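Local coordinates for escJ (Escherichia coli, PDB 1YJ7), which forms, as a lipoprotein of the YscJ family, a molecular platform for assembly of the type III secretion system of enteropathogenic E. coli, at the interface of chains A and B. Sequence-based numbering; all coordinates share one arbitrary frame. Chains: chain A/B, escJ.

Contact 1: the interface of chains A and B. Residues chain A 91, 98, 146, 149-150; chain B 111, 123-125.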
loop_
_atom_site.group_PDB
_atom_site.type_symbol
_atom_site.label_atom_id
_atom_site.label_comp_id
_atom_site.label_asym_id
_atom_site.label_seq_id
_atom_site.Cartn_x
_atom_site.Cartn_y
_atom_site.Cartn_z
ATOM N N LYS A 91 -2.906 -15.449 12.777
ATOM C CA LYS A 91 -1.499 -15.103 12.884
ATOM C C LYS A 91 -0.657 -15.995 11.962
ATOM O O LYS A 91 0.217 -15.504 11.265
ATOM C CB LYS A 91 -1.025 -15.202 14.340
ATOM C CG LYS A 91 0.426 -14.813 14.576
ATOM C CD LYS A 91 0.714 -13.335 14.214
ATOM C CE LYS A 91 0.039 -12.380 15.166
ATOM N NZ LYS A 91 0.616 -10.975 15.028
ATOM N N LEU A 98 3.318 -12.828 4.751
ATOM C CA LEU A 98 4.545 -12.049 4.800
ATOM C C LEU A 98 5.722 -12.814 4.166
ATOM O O LEU A 98 6.411 -12.312 3.286
ATOM C CB LEU A 98 4.851 -11.662 6.261
ATOM C CG LEU A 98 6.064 -10.783 6.563
ATOM C CD1 LEU A 98 5.852 -9.970 7.869
ATOM C CD2 LEU A 98 7.345 -11.606 6.644
ATOM N N LEU A 146 11.813 -12.516 11.914
ATOM C CA LEU A 146 10.491 -12.059 11.486
ATOM C C LEU A 146 9.404 -12.846 12.210
ATOM O O LEU A 146 8.444 -12.283 12.723
ATOM C CB LEU A 146 10.332 -12.206 9.968
ATOM C CG LEU A 146 11.137 -11.214 9.130
ATOM C CD1 LEU A 146 11.235 -11.685 7.688
ATOM C CD2 LEU A 146 10.506 -9.820 9.196
ATOM N N ASN A 149 9.266 -11.977 16.109
ATOM C CA ASN A 149 8.708 -10.675 16.455
ATOM C C ASN A 149 7.268 -10.476 16.004
ATOM O O ASN A 149 6.650 -9.455 16.339
ATOM C CB ASN A 149 9.646 -9.571 15.949
ATOM C CG ASN A 149 10.889 -9.448 16.813
ATOM O OD1 ASN A 149 10.793 -9.530 18.025
ATOM N ND2 ASN A 149 12.044 -9.272 16.200
ATOM N N SER A 150 6.709 -11.455 15.284
ATOM C CA SER A 150 5.308 -11.423 14.888
ATOM C C SER A 150 4.384 -11.951 15.978
ATOM O O SER A 150 3.187 -11.699 15.924
ATOM C CB SER A 150 5.053 -12.287 13.634
ATOM O OG SER A 150 5.753 -11.820 12.492
ATOM N N SER B 111 3.560 -7.372 10.572
ATOM C CA SER B 111 2.885 -8.229 11.546
ATOM C C SER B 111 3.221 -7.736 12.956
ATOM O O SER B 111 4.368 -7.749 13.360
ATOM C CB SER B 111 3.317 -9.693 11.381
ATOM O OG SER B 111 2.539 -10.504 12.234
ATOM N N SER B 123 6.090 -6.482 20.013
ATOM C CA SER B 123 7.132 -6.657 19.015
ATOM C C SER B 123 6.513 -6.436 17.631
ATOM O O SER B 123 5.297 -6.387 17.496
ATOM C CB SER B 123 7.782 -8.042 19.144
ATOM O OG SER B 123 6.826 -9.049 18.880
ATOM N N ALA B 124 7.366 -6.263 16.630
ATOM C CA ALA B 124 6.919 -6.038 15.267
ATOM C C ALA B 124 7.843 -6.668 14.261
ATOM O O ALA B 124 9.051 -6.642 14.416
ATOM C CB ALA B 124 6.805 -4.536 14.975
ATOM N N ALA B 125 7.246 -7.217 13.211
ATOM C CA ALA B 125 7.971 -7.770 12.090
ATOM C C ALA B 125 7.577 -6.995 10.829
ATOM O O ALA B 125 6.390 -6.852 10.530
ATOM C CB ALA B 125 7.614 -9.248 11.929
HETATM O O HOH W 1 -0.214 -10.150 12.341
#
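B:Ser123 reaches across to the end of a chain A helix, where its hydroxyl OG donates a hydrogen bond of 2.6 Å to the backbone carbonyl oxygen O of A:Asn149. In this YscJ-family protein the patch sets the last turn of helix 140-150 of chain A against strands 105-113 and 123-130 of chain B. The bond is short but not aimed at a lone pair: OG stands above the carbonyl plane, 46° out of it. B:Ser123 reaches this oxygen with OG between the backbone N and the carbonyl carbon (chi1 64°), and a small hydroxyl suits the carbonyl of A:Asn149, which lies in the last turn of the helix. The side chain of A:Asn149 turns aside, its CB lying 3.4 Å from the backbone oxygen O of B:Ala124 and its amide oxygen OD1 near CB of B:Ser123.

The next residue, A:Ser150, lays its CB and OG over two small residues of the neighbouring strands. CB of A:Ser150 packs 3.9 Å from CB of B:Ser111, and the methyl CB of B:Ala125 sits close to OG of A:Ser150 and, on its other flank, 4.0 Å from the CD2 branch of A:Leu146. Alanine and serine let helix and sheet come this near; the CD1 tip of A:Leu98 comes loosely near the backbone O of B:Ala125.

Behind this shell, OG of A:Ser150 donates to the carbonyl O of A:Leu146, 2.7 Å away, a turn earlier. A:Lys91, from helix 80-99, bends at chi2 and chi3 to bring its side-chain amine NZ 2.8 Å from O of A:Ser150, nearly along the C=O axis at 164°. A long side chain that is probably cationic would suit the C-terminal end of a helix, where the dipole is expected to be negative. The same NZ shares water 1 with OG of B:Ser111, whereas their direct bond is weak.

Contact 2: the interface of chains A and B. Residues chain A 104, 106, 131-133; chain B 55-56.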
loop_
_atom_site.group_PDB
_atom_site.type_symbol
_atom_site.label_atom_id
_atom_site.label_comp_id
_atom_site.label_asym_id
_atom_site.label_seq_id
_atom_site.Cartn_x
_atom_site.Cartn_y
_atom_site.Cartn_z
ATOM N N GLY A 104 11.999 -15.864 -4.123
ATOM C CA GLY A 104 12.474 -17.231 -4.074
ATOM C C GLY A 104 11.579 -18.178 -3.307
ATOM O O GLY A 104 11.763 -19.393 -3.414
ATOM N N ILE A 106 8.449 -20.299 -2.905
ATOM C CA ILE A 106 7.384 -20.900 -3.695
ATOM C C ILE A 106 6.135 -21.149 -2.851
ATOM O O ILE A 106 5.004 -20.945 -3.309
ATOM C CB ILE A 106 7.852 -22.262 -4.298
ATOM C CG1 ILE A 106 8.954 -22.047 -5.321
ATOM C CG2 ILE A 106 6.660 -23.030 -4.911
ATOM C CD1 ILE A 106 9.539 -23.323 -5.843
ATOM N N SER A 131 12.671 -21.792 -4.541
ATOM C CA SER A 131 13.120 -21.939 -5.913
ATOM C C SER A 131 14.495 -22.604 -5.944
ATOM O O SER A 131 15.373 -22.228 -5.167
ATOM C CB SER A 131 13.234 -20.573 -6.595
ATOM O OG SER A 131 13.900 -20.733 -7.830
ATOM N N PRO A 132 14.702 -23.562 -6.843
ATOM C CA PRO A 132 16.041 -24.136 -7.023
ATOM C C PRO A 132 17.096 -23.087 -7.445
ATOM O O PRO A 132 18.286 -23.359 -7.286
ATOM C CB PRO A 132 15.839 -25.185 -8.140
ATOM C CG PRO A 132 14.388 -25.461 -8.189
ATOM C CD PRO A 132 13.706 -24.192 -7.727
ATOM N N GLU A 133 16.665 -21.928 -7.940
ATOM C CA GLU A 133 17.564 -20.879 -8.433
ATOM C C GLU A 133 17.967 -19.854 -7.373
ATOM O O GLU A 133 18.784 -18.959 -7.652
ATOM C CB GLU A 133 16.925 -20.121 -9.610
ATOM C CG GLU A 133 16.214 -20.982 -10.645
ATOM C CD GLU A 133 17.107 -22.053 -11.233
ATOM O OE1 GLU A 133 16.708 -23.244 -11.263
ATOM O OE2 GLU A 133 18.219 -21.703 -11.667
ATOM N N ASN B 55 5.919 -20.629 -10.777
ATOM C CA ASN B 55 5.997 -21.176 -9.422
ATOM C C ASN B 55 7.161 -20.552 -8.655
ATOM O O ASN B 55 7.020 -20.179 -7.492
ATOM C CB ASN B 55 6.237 -22.682 -9.456
ATOM C CG ASN B 55 5.017 -23.484 -9.836
ATOM O OD1 ASN B 55 3.908 -22.957 -10.017
ATOM N ND2 ASN B 55 5.215 -24.801 -9.941
ATOM N N ASN B 56 8.306 -20.448 -9.331
ATOM C CA ASN B 56 9.541 -19.933 -8.745
ATOM C C ASN B 56 9.419 -18.494 -8.299
ATOM O O ASN B 56 10.139 -18.069 -7.400
ATOM C CB ASN B 56 10.704 -20.040 -9.732
ATOM C CG ASN B 56 11.283 -21.429 -9.814
ATOM O OD1 ASN B 56 10.952 -22.313 -8.994
ATOM N ND2 ASN B 56 12.140 -21.652 -10.814
HETATM O O HOH W 2 4.564 -20.296 -5.926
HETATM O O HOH W 3 13.905 -23.806 -11.663
HETATM O O HOH W 4 9.138 -16.236 -5.247
#
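B:Asn56 presents its side-chain amide to the hydroxyl of A:Ser131, and OG of A:Ser131 lies 3.4 Å from the amide carbon CG of B:Asn56. OG is at similar range from OD1 and ND2 as well, so the hydroxyl rests over the amide group instead of bonding to either end. This is a water-lined protein-protein interface: the C-terminal end of helix 47-56 of chain B lies against the 131-133 loop and the start of strand 105-113 of chain A.

The side chain of B:Asn56 carries much of the contact. Its CG is anti to the carbonyl carbon (chi1 -79°), which sends the amide towards the loop while the backbone carbonyl remains beside A:Gly104. A:Ile106 lies alongside, pointing the same way, with its CD1 tip 3.6 Å from OD1 of B:Asn56. The branched chain of A:Ile106 offers an apolar flank to the helix end, and its CG1 also lies over the backbone O of B:Asn55. A:Pro132 crosses the amide at about a right angle, bringing its ring carbon CD near OD1; a rigid ring suits this turn. On the ND2 side A:Glu133 crosses obliquely, with carboxylate and amide planes 37° apart.

A:Ser131 is set from its own chain: the backbone N of A:Glu133 donates to OG of A:Ser131 at 3.0 Å, with an angle of 158° at the hydrogen. This turn-like bond holds the hydroxyl over the amide.

Polar links between the chains in this patch run through water. Water 2 joins the carbonyl O of A:Ile106 to that of B:Asn55, and water 4 joins N of A:Gly104 to O of B:Asn56, both waters meeting carbonyls at the helix end, which probably helps to satisfy them. A:Gly104, with no side chain and a positive phi, turns its N-H to this water without bulk in the way. Water 3 lies 2.9 Å from ND2 of B:Asn56 and contacts the carboxylate oxygen OE1 of A:Glu133.

Contact 1 and contact 2 lie about 23 Å apart, measured between the centres of their C-alpha atoms, and share no residue. Strand 105-113 serves both, from chain B in contact 1 and from chain A in contact 2. In contact 1 chain A gives helices 80-99 and 140-150 and chain B gives strands; in contact 2 chain B gives helix 47-56 and chain A gives loops and a strand start, and the two copies therefore contribute different surfaces. Such an unlike pairing, without an exact two-fold, could be repeated from copy to copy and fits a platform-forming protein, although these contacts alone do not establish its biological assembly.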